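Local coordinates for FAD:protein FMN transferase (Vibrio cholerae, PDB 6NXI) that probably transfers the FMN moiety of FAD to a threonine hydroxyl of a target flavoprotein, using magnesium as its cofactor, at residues V103-F108 and E121-R126; D96-P101 and L149-S154; G28-K33 and Q170-E175. All coordinates share one frame; numbering follows the deposited sequence. Where two conformers were deposited one is given.

Overall arrangement
Interactions 1 and 2 share helix 100-105 beside FAD, their centres about 12 Å apart. A probable hydrogen bond of 3.0 Å between R126 NH1 and P101 O connects them directly. Both touch the adenosine half of FAD, interaction 1 through V103 and interaction 2 through D96, V99 and D152; interaction 2 also reaches the ribityl chain through S154. Interaction 3 lies on the opposite side of the chain's centre, away from the FAD pocket and the magnesium sites, about 36 Å from interaction 2 and 45 Å from interaction 1, centre to centre.

Interaction 1 (V103-F108 and E121-R126). With FAD (flavin-adenine dinucleotide), chain B.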
loop_
_atom_site.group_PDB
_atom_site.type_symbol
_atom_site.label_atom_id
_atom_site.label_comp_id
_atom_site.label_asym_id
_atom_site.label_seq_id
_atom_site.Cartn_x
_atom_site.Cartn_y
_atom_site.Cartn_z
ATOM N N VAL A 103 -1.304 -14.976 3.499
ATOM C CA VAL A 103 -2.419 -14.147 2.957
ATOM C C VAL A 103 -3.397 -15.074 2.215
ATOM O O VAL A 103 -4.616 -14.983 2.357
ATOM C CB VAL A 103 -1.854 -13.073 2.025
ATOM C CG1 VAL A 103 -2.940 -12.359 1.244
ATOM C CG2 VAL A 103 -0.972 -12.085 2.793
ATOM N N ASN A 104 -2.850 -15.983 1.418
ATOM C CA ASN A 104 -3.645 -16.907 0.600
ATOM C C ASN A 104 -4.374 -17.873 1.535
ATOM O O ASN A 104 -5.581 -18.055 1.346
ATOM C CB ASN A 104 -2.778 -17.635 -0.408
ATOM C CG ASN A 104 -2.184 -16.715 -1.463
ATOM O OD1 ASN A 104 -2.480 -15.532 -1.502
ATOM N ND2 ASN A 104 -1.238 -17.252 -2.227
ATOM N N LEU A 105 -3.692 -18.421 2.540
ATOM C CA LEU A 105 -4.332 -19.359 3.510
ATOM C C LEU A 105 -5.583 -18.729 4.134
ATOM O O LEU A 105 -6.603 -19.433 4.308
ATOM C CB LEU A 105 -3.305 -19.759 4.561
ATOM C CG LEU A 105 -3.811 -20.732 5.626
ATOM C CD1 LEU A 105 -4.048 -22.123 5.046
ATOM C CD2 LEU A 105 -2.851 -20.799 6.790
ATOM N N TRP A 106 -5.469 -17.485 4.567
ATOM C CA TRP A 106 -6.543 -16.827 5.339
ATOM C C TRP A 106 -7.681 -16.332 4.448
ATOM O O TRP A 106 -8.643 -15.817 4.993
ATOM C CB TRP A 106 -5.942 -15.745 6.228
ATOM C CG TRP A 106 -5.191 -16.334 7.379
ATOM C CD1 TRP A 106 -3.845 -16.359 7.581
ATOM C CD2 TRP A 106 -5.755 -17.074 8.479
ATOM N NE1 TRP A 106 -3.544 -17.040 8.720
ATOM C CE2 TRP A 106 -4.685 -17.456 9.308
ATOM C CE3 TRP A 106 -7.066 -17.329 8.883
ATOM C CZ2 TRP A 106 -4.875 -18.163 10.489
ATOM C CZ3 TRP A 106 -7.254 -18.016 10.065
ATOM C CH2 TRP A 106 -6.164 -18.421 10.834
ATOM N N GLY A 107 -7.530 -16.376 3.120
ATOM C CA GLY A 107 -8.627 -16.096 2.181
ATOM C C GLY A 107 -8.507 -14.759 1.493
ATOM O O GLY A 107 -9.550 -14.304 0.950
ATOM N N PHE A 108 -7.345 -14.120 1.504
ATOM C CA PHE A 108 -7.186 -12.729 1.024
ATOM C C PHE A 108 -6.368 -12.650 -0.254
ATOM O O PHE A 108 -5.921 -11.516 -0.596
ATOM C CB PHE A 108 -6.628 -11.863 2.138
ATOM C CG PHE A 108 -7.539 -11.784 3.332
ATOM C CD1 PHE A 108 -8.687 -11.037 3.249
ATOM C CD2 PHE A 108 -7.211 -12.417 4.525
ATOM C CE1 PHE A 108 -9.504 -10.912 4.355
ATOM C CE2 PHE A 108 -8.037 -12.306 5.623
ATOM C CZ PHE A 108 -9.170 -11.529 5.535
ATOM N N GLU A 121 -1.560 -27.207 12.073
ATOM C CA GLU A 121 -0.602 -27.907 11.175
ATOM C C GLU A 121 -0.540 -27.241 9.804
ATOM O O GLU A 121 0.582 -27.084 9.274
ATOM C CB GLU A 121 -0.952 -29.379 10.995
ATOM C CG GLU A 121 -0.709 -30.169 12.250
ATOM C CD GLU A 121 -1.835 -30.178 13.269
ATOM O OE1 GLU A 121 -2.799 -29.339 13.176
ATOM O OE2 GLU A 121 -1.762 -31.043 14.155
ATOM N N GLU A 122 -1.673 -26.879 9.200
ATOM C CA GLU A 122 -1.673 -26.178 7.888
ATOM C C GLU A 122 -1.002 -24.818 8.055
ATOM O O GLU A 122 -0.246 -24.380 7.136
ATOM C CB GLU A 122 -3.093 -26.006 7.337
ATOM C CG GLU A 122 -3.090 -25.475 5.906
ATOM C CD GLU A 122 -4.391 -25.473 5.113
ATOM O OE1 GLU A 122 -5.439 -25.191 5.711
ATOM O OE2 GLU A 122 -4.344 -25.699 3.867
ATOM N N LEU A 123 -1.329 -24.133 9.159
ATOM C CA LEU A 123 -0.745 -22.785 9.394
ATOM C C LEU A 123 0.789 -22.946 9.457
ATOM O O LEU A 123 1.512 -22.191 8.805
ATOM C CB LEU A 123 -1.310 -22.202 10.686
ATOM C CG LEU A 123 -0.702 -20.890 11.143
ATOM C CD1 LEU A 123 -0.885 -19.837 10.060
ATOM C CD2 LEU A 123 -1.326 -20.419 12.436
ATOM N N ASN A 124 1.261 -23.891 10.266
ATOM C CA ASN A 124 2.711 -24.089 10.505
ATOM C C ASN A 124 3.396 -24.420 9.183
ATOM O O ASN A 124 4.513 -23.925 8.970
ATOM C CB ASN A 124 3.004 -25.104 11.616
ATOM C CG ASN A 124 2.754 -24.512 12.986
ATOM O OD1 ASN A 124 2.663 -23.297 13.138
ATOM N ND2 ASN A 124 2.555 -25.364 13.974
ATOM N N ALA A 125 2.782 -25.226 8.323
ATOM C CA ALA A 125 3.338 -25.558 6.988
ATOM C C ALA A 125 3.488 -24.287 6.141
ATOM O O ALA A 125 4.470 -24.133 5.409
ATOM C CB ALA A 125 2.470 -26.564 6.294
ATOM N N ARG A 126 2.532 -23.359 6.237
ATOM C CA ARG A 126 2.622 -22.130 5.415
ATOM C C ARG A 126 3.643 -21.171 6.003
ATOM O O ARG A 126 4.325 -20.504 5.219
ATOM C CB ARG A 126 1.254 -21.444 5.338
ATOM C CG ARG A 126 0.212 -22.283 4.617
ATOM C CD ARG A 126 0.161 -22.079 3.133
ATOM N NE ARG A 126 -0.929 -22.897 2.600
ATOM C CZ ARG A 126 -1.909 -22.466 1.786
ATOM N NH1 ARG A 126 -1.966 -21.203 1.384
ATOM N NH2 ARG A 126 -2.793 -23.332 1.331
HETATM P PA FAD B . -2.548 -2.695 2.577
HETATM O O1A FAD B . -3.006 -2.463 3.972
HETATM O O2A FAD B . -1.810 -1.635 1.861
HETATM O O5B FAD B . -1.683 -4.037 2.503
HETATM C C5B FAD B . -2.412 -5.248 2.836
HETATM C C4B FAD B . -2.158 -6.333 1.818
HETATM O O4B FAD B . -0.758 -6.699 1.750
HETATM C C3B FAD B . -2.911 -7.618 2.159
HETATM O O3B FAD B . -4.180 -7.624 1.504
HETATM C C2B FAD B . -1.959 -8.718 1.676
HETATM O O2B FAD B . -2.101 -8.942 0.291
HETATM C C1B FAD B . -0.597 -8.100 1.963
HETATM N N9A FAD B . -0.072 -8.282 3.299
HETATM C C8A FAD B . -0.748 -8.677 4.463
HETATM N N7A FAD B . 0.024 -8.602 5.519
HETATM C C5A FAD B . 1.264 -8.200 5.066
HETATM C C6A FAD B . 2.482 -7.982 5.728
HETATM N N6A FAD B . 2.650 -8.077 7.059
HETATM N N1A FAD B . 3.504 -7.534 4.971
HETATM C C2A FAD B . 3.328 -7.420 3.640
HETATM N N3A FAD B . 2.221 -7.594 2.906
HETATM C C4A FAD B . 1.213 -7.999 3.698
HETATM N N1 FAD B . -7.385 -7.832 -6.008
HETATM C C2 FAD B . -8.263 -8.611 -6.730
HETATM O O2 FAD B . -9.306 -9.044 -6.192
HETATM N N3 FAD B . -8.049 -8.906 -8.038
HETATM C C4 FAD B . -6.940 -8.471 -8.716
HETATM O O4 FAD B . -6.760 -8.781 -9.885
HETATM C C4X FAD B . -5.989 -7.676 -7.993
HETATM N N5 FAD B . -4.905 -7.255 -8.613
HETATM C C5X FAD B . -4.002 -6.503 -7.898
HETATM C C6 FAD B . -2.824 -6.062 -8.534
HETATM C C7 FAD B . -1.868 -5.302 -7.894
HETATM C C7M FAD B . -0.630 -4.859 -8.641
HETATM C C8 FAD B . -2.094 -4.937 -6.546
HETATM C C8M FAD B . -1.088 -4.120 -5.778
HETATM C C9 FAD B . -3.256 -5.371 -5.900
HETATM C C9A FAD B . -4.228 -6.144 -6.551
HETATM N N10 FAD B . -5.389 -6.616 -5.927
HETATM C C10 FAD B . -6.304 -7.392 -6.618
HETATM C "C1'" FAD B . -5.699 -6.211 -4.539
HETATM C "C2'" FAD B . -4.931 -6.937 -3.494
HETATM O "O2'" FAD B . -5.256 -8.323 -3.505
HETATM C "C3'" FAD B . -5.285 -6.355 -2.115
HETATM O "O3'" FAD B . -6.644 -6.538 -1.786
HETATM C "C4'" FAD B . -5.061 -4.859 -1.990
HETATM O "O4'" FAD B . -3.865 -4.510 -2.668
HETATM C "C5'" FAD B . -5.075 -4.408 -0.542
HETATM O "O5'" FAD B . -4.650 -3.023 -0.504
HETATM P P FAD B . -4.836 -2.195 0.831
HETATM O O1P FAD B . -6.160 -2.403 1.414
HETATM O O2P FAD B . -4.296 -0.839 0.434
HETATM O O3P FAD B . -3.827 -3.025 1.734
#
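Across this contact the flat guanidinium of R126 carries a leucine methyl on its face: CD1 of L105 sits over the centre of the group, 3.9 Å above its plane. L105 CB also lies over the guanidinium, 3.7 Å from R126 NH1. The bend at chi2 of R126 (-89°) turns CD aside from a straight chain, and the planar end beyond it lies against the leucine. R126 NH1 comes within 3.5 Å of L105 N, but both are donors and no bond forms; the polar needs of NH1 are met by P101 O and the carboxylate of E111.

L105 is the hub of the packing. Its CG stands anti to the backbone N (chi1 -180°), and the two methyls beyond it take different partners. In the given conformer of E122, one of two, CD1 also approaches the carboxylate carbon CD. In that conformer OE1 forms a salt bridge to R113 and OE2 a long one, 3.8 Å, to R126 NH2. The other methyl of L105, CD2, meets L123 CD1 at 3.9 Å, the two leucines crossing at about a right angle. CD2 also lies 4.2 Å above the W106 ring plane, offset toward the rim, and L123 CD1 approaches the same indole obliquely. W106 NE1 is bonded to G248 O.

Past W106 a Schellman motif, with G107 at positive phi, turns the chain away from the helix. At the beginning of this segment V103 points away from segment 121-126, and its CG1 lies 3.6 Å from O2B of FAD, against the adenosine ribose. The contact thus packs helix 120-127 against the end of helix 100-105, with L102 of that helix touching L123 and R126, and R249 of a loop beside L123.

Interaction 2 (D96-P101 and L149-S154). With FAD (flavin-adenine dinucleotide), chain B.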
loop_
_atom_site.group_PDB
_atom_site.type_symbol
_atom_site.label_atom_id
_atom_site.label_comp_id
_atom_site.label_asym_id
_atom_site.label_seq_id
_atom_site.Cartn_x
_atom_site.Cartn_y
_atom_site.Cartn_z
ATOM N N ASP A 96 6.448 -7.726 5.380
ATOM C CA ASP A 96 7.172 -8.886 4.806
ATOM C C ASP A 96 6.377 -9.375 3.609
ATOM O O ASP A 96 5.455 -10.095 3.779
ATOM C CB ASP A 96 7.438 -9.968 5.856
ATOM C CG ASP A 96 8.376 -11.060 5.328
ATOM O OD1 ASP A 96 8.482 -11.200 4.086
ATOM O OD2 ASP A 96 9.003 -11.754 6.179
ATOM N N VAL A 97 6.768 -8.984 2.409
ATOM C CA VAL A 97 6.047 -9.365 1.167
ATOM C C VAL A 97 6.147 -10.877 0.904
ATOM O O VAL A 97 5.437 -11.341 0.006
ATOM C CB VAL A 97 6.530 -8.521 -0.017
ATOM C CG1 VAL A 97 6.122 -7.074 0.196
ATOM C CG2 VAL A 97 8.030 -8.688 -0.271
ATOM N N THR A 98 6.934 -11.654 1.664
ATOM C CA THR A 98 6.939 -13.137 1.468
ATOM C C THR A 98 5.824 -13.779 2.300
ATOM O O THR A 98 5.756 -15.005 2.322
ATOM C CB THR A 98 8.276 -13.790 1.815
ATOM O OG1 THR A 98 8.447 -13.754 3.230
ATOM C CG2 THR A 98 9.400 -13.085 1.100
ATOM N N VAL A 99 4.881 -13.007 2.866
ATOM C CA VAL A 99 3.741 -13.616 3.606
ATOM C C VAL A 99 2.649 -14.099 2.629
ATOM O O VAL A 99 1.553 -14.533 3.091
ATOM C CB VAL A 99 3.112 -12.700 4.680
ATOM C CG1 VAL A 99 4.052 -12.455 5.844
ATOM C CG2 VAL A 99 2.545 -11.425 4.098
ATOM N N GLY A 100 2.884 -14.063 1.329
ATOM C CA GLY A 100 1.960 -14.596 0.323
ATOM C C GLY A 100 1.228 -15.867 0.757
ATOM O O GLY A 100 -0.001 -15.918 0.683
ATOM N N PRO A 101 1.926 -16.956 1.119
ATOM C CA PRO A 101 1.266 -18.214 1.482
ATOM C C PRO A 101 0.250 -18.031 2.609
ATOM O O PRO A 101 -0.747 -18.761 2.579
ATOM C CB PRO A 101 2.456 -19.144 1.853
ATOM C CG PRO A 101 3.628 -18.554 1.071
ATOM C CD PRO A 101 3.386 -17.066 1.200
ATOM N N LEU A 149 8.373 -20.250 -2.096
ATOM C CA LEU A 149 8.297 -18.826 -1.669
ATOM C C LEU A 149 7.260 -18.166 -2.566
ATOM O O LEU A 149 7.281 -18.425 -3.766
ATOM C CB LEU A 149 9.645 -18.098 -1.779
ATOM C CG LEU A 149 9.769 -16.868 -0.874
ATOM C CD1 LEU A 149 10.025 -17.264 0.566
ATOM C CD2 LEU A 149 10.865 -15.963 -1.356
ATOM N N TYR A 150 6.366 -17.364 -1.997
ATOM C CA TYR A 150 5.305 -16.688 -2.781
ATOM C C TYR A 150 5.281 -15.232 -2.326
ATOM O O TYR A 150 4.946 -14.947 -1.179
ATOM C CB TYR A 150 3.978 -17.401 -2.552
ATOM C CG TYR A 150 2.803 -16.970 -3.395
ATOM C CD1 TYR A 150 2.249 -15.700 -3.281
ATOM C CD2 TYR A 150 2.211 -17.832 -4.311
ATOM C CE1 TYR A 150 1.191 -15.308 -4.075
ATOM C CE2 TYR A 150 1.140 -17.447 -5.110
ATOM C CZ TYR A 150 0.598 -16.184 -4.965
ATOM O OH TYR A 150 -0.449 -15.835 -5.779
ATOM N N VAL A 151 5.729 -14.337 -3.191
ATOM C CA VAL A 151 5.842 -12.883 -2.887
ATOM C C VAL A 151 4.530 -12.243 -3.325
ATOM O O VAL A 151 4.032 -12.533 -4.429
ATOM C CB VAL A 151 7.040 -12.259 -3.638
ATOM C CG1 VAL A 151 7.055 -10.768 -3.487
ATOM C CG2 VAL A 151 8.361 -12.856 -3.171
ATOM N N ASP A 152 4.007 -11.394 -2.452
ATOM C CA ASP A 152 2.752 -10.638 -2.616
ATOM C C ASP A 152 3.106 -9.157 -2.505
ATOM O O ASP A 152 3.677 -8.765 -1.469
ATOM C CB ASP A 152 1.827 -11.061 -1.492
ATOM C CG ASP A 152 0.508 -10.328 -1.444
ATOM O OD1 ASP A 152 0.280 -9.449 -2.255
ATOM O OD2 ASP A 152 -0.303 -10.709 -0.579
ATOM N N LEU A 153 2.907 -8.372 -3.567
ATOM C CA LEU A 153 3.212 -6.938 -3.500
ATOM C C LEU A 153 1.924 -6.120 -3.348
ATOM O O LEU A 153 1.978 -4.927 -3.599
ATOM C CB LEU A 153 4.015 -6.513 -4.735
ATOM C CG LEU A 153 5.327 -7.282 -4.897
ATOM C CD1 LEU A 153 6.022 -6.898 -6.198
ATOM C CD2 LEU A 153 6.226 -7.041 -3.704
ATOM N N SER A 154 0.869 -6.718 -2.823
ATOM C CA SER A 154 -0.439 -6.013 -2.657
ATOM C C SER A 154 -0.297 -4.765 -1.798
ATOM O O SER A 154 -1.133 -3.832 -1.922
ATOM C CB SER A 154 -1.444 -6.985 -2.050
ATOM O OG SER A 154 -1.789 -7.955 -3.015
HETATM P PA FAD B . -2.548 -2.695 2.577
HETATM O O1A FAD B . -3.006 -2.463 3.972
HETATM O O2A FAD B . -1.810 -1.635 1.861
HETATM O O5B FAD B . -1.683 -4.037 2.503
HETATM C C5B FAD B . -2.412 -5.248 2.836
HETATM C C4B FAD B . -2.158 -6.333 1.818
HETATM O O4B FAD B . -0.758 -6.699 1.750
HETATM C C3B FAD B . -2.911 -7.618 2.159
HETATM O O3B FAD B . -4.180 -7.624 1.504
HETATM C C2B FAD B . -1.959 -8.718 1.676
HETATM O O2B FAD B . -2.101 -8.942 0.291
HETATM C C1B FAD B . -0.597 -8.100 1.963
HETATM N N9A FAD B . -0.072 -8.282 3.299
HETATM C C8A FAD B . -0.748 -8.677 4.463
HETATM N N7A FAD B . 0.024 -8.602 5.519
HETATM C C5A FAD B . 1.264 -8.200 5.066
HETATM C C6A FAD B . 2.482 -7.982 5.728
HETATM N N6A FAD B . 2.650 -8.077 7.059
HETATM N N1A FAD B . 3.504 -7.534 4.971
HETATM C C2A FAD B . 3.328 -7.420 3.640
HETATM N N3A FAD B . 2.221 -7.594 2.906
HETATM C C4A FAD B . 1.213 -7.999 3.698
HETATM N N1 FAD B . -7.385 -7.832 -6.008
HETATM C C2 FAD B . -8.263 -8.611 -6.730
HETATM O O2 FAD B . -9.306 -9.044 -6.192
HETATM N N3 FAD B . -8.049 -8.906 -8.038
HETATM C C4 FAD B . -6.940 -8.471 -8.716
HETATM O O4 FAD B . -6.760 -8.781 -9.885
HETATM C C4X FAD B . -5.989 -7.676 -7.993
HETATM N N5 FAD B . -4.905 -7.255 -8.613
HETATM C C5X FAD B . -4.002 -6.503 -7.898
HETATM C C6 FAD B . -2.824 -6.062 -8.534
HETATM C C7 FAD B . -1.868 -5.302 -7.894
HETATM C C7M FAD B . -0.630 -4.859 -8.641
HETATM C C8 FAD B . -2.094 -4.937 -6.546
HETATM C C8M FAD B . -1.088 -4.120 -5.778
HETATM C C9 FAD B . -3.256 -5.371 -5.900
HETATM C C9A FAD B . -4.228 -6.144 -6.551
HETATM N N10 FAD B . -5.389 -6.616 -5.927
HETATM C C10 FAD B . -6.304 -7.392 -6.618
HETATM C "C1'" FAD B . -5.699 -6.211 -4.539
HETATM C "C2'" FAD B . -4.931 -6.937 -3.494
HETATM O "O2'" FAD B . -5.256 -8.323 -3.505
HETATM C "C3'" FAD B . -5.285 -6.355 -2.115
HETATM O "O3'" FAD B . -6.644 -6.538 -1.786
HETATM C "C4'" FAD B . -5.061 -4.859 -1.990
HETATM O "O4'" FAD B . -3.865 -4.510 -2.668
HETATM C "C5'" FAD B . -5.075 -4.408 -0.542
HETATM O "O5'" FAD B . -4.650 -3.023 -0.504
HETATM P P FAD B . -4.836 -2.195 0.831
HETATM O O1P FAD B . -6.160 -2.403 1.414
HETATM O O2P FAD B . -4.296 -0.839 0.434
HETATM O O3P FAD B . -3.827 -3.025 1.734
HETATM O O HOH W 1 6.639 -17.051 0.791
#
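D152 can be followed outward from its backbone, where it meets segment 96-101, to its carboxylate, which holds FAD. Its CB lies 3.9 Å from V97 O and about as far from G100 CA. The same carbonyl accepts D152 N at 2.8 Å in a nearly straight bond (169°), a direct backbone hydrogen bond between the segments. CG is anti to the backbone N (chi1 177°), directed to the ribose side. Of the two oxygens, OD1 takes two bonds from S154: the hydroxyl OG at 2.7 Å on its syn lone pair, and the backbone N from above the carboxylate plane, closing an Asx turn. That grip fixes the rotation of the carboxylate and presents OD2 to the ribose, whose O2B donates to it at 2.7 Å. D96 N donates to adenine N1A at 3.0 Å, and V99 CG2 touches the adenine at C5A. S154 O accepts from FAD O4', on the ribityl chain.

Behind this polar front, V97 CG1 packs on L153 CD2 at 3.9 Å. Helices surround the contact: A84 of helix 75-90 touches V97, L59 of helix 58-64 touches V151 and L153, and V103 of helix 100-105 touches D152.

Interaction 3 (G28-K33 and Q170-E175); sequences GIADSK and QSQGIE
I29 CD1 meets I174 CG1 at 3.7 Å in an apolar contact, the two isoleucines crossing at about a right angle. I29 CG1 lies between its backbone N and carbonyl carbon (chi1 69°). The other branch, CG2, is a methyl packed against carbonyl oxygens, 3.6 Å from Q172 O and a little farther from G173 O.

No direct hydrogen bond joins the segments; a water links them instead. It accepts from A30 N at 3.0 Å and spends both protons on Q172, donating to the backbone O at 2.7 Å and to the amide oxygen OE1 at 2.6 Å. A bend at chi2 of Q172 (-66°) sets CD back from an extended course, and OE1 faces the same water as its own carbonyl. OE1 also touches A30 CB at 3.7 Å.

Backbone turns frame the contact. G173, at positive phi, is the C-prime residue of a Schellman motif that ends helix 157-171. On the other side, D31 is the N-cap of helix 32-50. A surface contact therefore joins the end of one helix to the start of another, with L35 of helix 32-50 touching A30, Q172 and I174, and Y23 of strand 17-24 against both isoleucines.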
loop_
_atom_site.group_PDB
_atom_site.type_symbol
_atom_site.label_atom_id
_atom_site.label_comp_id
_atom_site.label_asym_id
_atom_site.label_seq_id
_atom_site.Cartn_x
_atom_site.Cartn_y
_atom_site.Cartn_z
ATOM N N GLY A 28 -2.093 24.015 -23.512
ATOM C CA GLY A 28 -1.023 23.261 -24.200
ATOM C C GLY A 28 -0.881 21.819 -23.734
ATOM O O GLY A 28 0.072 21.150 -24.150
ATOM N N ILE A 29 -1.753 21.317 -22.874
ATOM C CA ILE A 29 -1.622 19.892 -22.447
ATOM C C ILE A 29 -2.489 18.996 -23.332
ATOM O O ILE A 29 -3.457 19.479 -23.944
ATOM C CB ILE A 29 -1.929 19.725 -20.954
ATOM C CG1 ILE A 29 -3.402 19.948 -20.635
ATOM C CG2 ILE A 29 -1.036 20.606 -20.103
ATOM C CD1 ILE A 29 -3.739 19.529 -19.215
ATOM N N ALA A 30 -2.136 17.715 -23.393
ATOM C CA ALA A 30 -2.909 16.671 -24.082
ATOM C C ALA A 30 -4.374 16.703 -23.617
ATOM O O ALA A 30 -4.661 17.036 -22.430
ATOM C CB ALA A 30 -2.270 15.336 -23.847
ATOM N N ASP A 31 -5.251 16.310 -24.523
ATOM C CA ASP A 31 -6.686 16.080 -24.249
ATOM C C ASP A 31 -6.808 14.905 -23.266
ATOM O O ASP A 31 -5.909 14.029 -23.214
ATOM C CB ASP A 31 -7.430 15.795 -25.549
ATOM C CG ASP A 31 -6.840 14.581 -26.252
ATOM O OD1 ASP A 31 -7.516 13.555 -26.277
ATOM O OD2 ASP A 31 -5.676 14.673 -26.755
ATOM N N SER A 32 -7.940 14.834 -22.579
ATOM C CA SER A 32 -8.222 13.820 -21.520
ATOM C C SER A 32 -8.179 12.403 -22.106
ATOM O O SER A 32 -7.690 11.477 -21.420
ATOM C CB SER A 32 -9.537 14.106 -20.862
ATOM O OG SER A 32 -10.602 14.015 -21.791
ATOM N N LYS A 33 -8.617 12.206 -23.356
ATOM C CA LYS A 33 -8.610 10.852 -23.946
ATOM C C LYS A 33 -7.171 10.378 -24.074
ATOM O O LYS A 33 -6.911 9.231 -23.778
ATOM C CB LYS A 33 -9.263 10.792 -25.330
ATOM C CG LYS A 33 -9.611 9.371 -25.758
ATOM C CD LYS A 33 -10.543 9.302 -26.966
ATOM C CE LYS A 33 -9.832 9.237 -28.301
ATOM N NZ LYS A 33 -9.137 7.940 -28.516
ATOM N N GLN A 170 3.107 14.704 -14.634
ATOM C CA GLN A 170 4.197 15.724 -14.639
ATOM C C GLN A 170 4.858 15.760 -16.012
ATOM O O GLN A 170 5.149 16.874 -16.521
ATOM C CB GLN A 170 5.151 15.396 -13.504
ATOM C CG GLN A 170 4.518 15.698 -12.170
ATOM C CD GLN A 170 5.389 15.456 -10.968
ATOM O OE1 GLN A 170 4.892 15.527 -9.848
ATOM N NE2 GLN A 170 6.685 15.184 -11.198
ATOM N N SER A 171 5.143 14.592 -16.609
ATOM C CA SER A 171 5.811 14.485 -17.929
ATOM C C SER A 171 4.947 15.194 -18.971
ATOM O O SER A 171 5.493 15.702 -19.966
ATOM C CB SER A 171 6.085 13.044 -18.303
ATOM O OG SER A 171 4.946 12.442 -18.909
ATOM N N GLN A 172 3.635 15.288 -18.748
ATOM C CA GLN A 172 2.681 15.936 -19.693
ATOM C C GLN A 172 2.437 17.410 -19.308
ATOM O O GLN A 172 1.551 18.043 -19.954
ATOM C CB GLN A 172 1.390 15.101 -19.684
ATOM C CG GLN A 172 1.535 13.745 -20.364
ATOM C CD GLN A 172 1.785 13.872 -21.846
ATOM O OE1 GLN A 172 1.130 14.640 -22.516
ATOM N NE2 GLN A 172 2.748 13.131 -22.370
ATOM N N GLY A 173 3.173 17.967 -18.339
ATOM C CA GLY A 173 3.093 19.391 -17.951
ATOM C C GLY A 173 1.856 19.678 -17.144
ATOM O O GLY A 173 1.440 20.836 -17.081
ATOM N N ILE A 174 1.376 18.668 -16.405
ATOM C CA ILE A 174 0.232 18.847 -15.471
ATOM C C ILE A 174 0.779 18.958 -14.045
ATOM O O ILE A 174 1.286 17.960 -13.534
ATOM C CB ILE A 174 -0.769 17.691 -15.630
ATOM C CG1 ILE A 174 -1.312 17.656 -17.056
ATOM C CG2 ILE A 174 -1.904 17.722 -14.618
ATOM C CD1 ILE A 174 -1.975 16.362 -17.388
ATOM N N GLU A 175 0.648 20.135 -13.453
ATOM C CA GLU A 175 1.308 20.423 -12.161
ATOM C C GLU A 175 0.254 20.532 -11.061
ATOM O O GLU A 175 0.667 20.710 -9.926
ATOM C CB GLU A 175 2.231 21.623 -12.299
ATOM C CG GLU A 175 3.336 21.402 -13.359
ATOM C CD GLU A 175 4.257 20.165 -13.292
ATOM O OE1 GLU A 175 4.538 19.673 -12.198
ATOM O OE2 GLU A 175 4.751 19.686 -14.361
HETATM O O HOH W 2 0.555 17.137 -22.279
#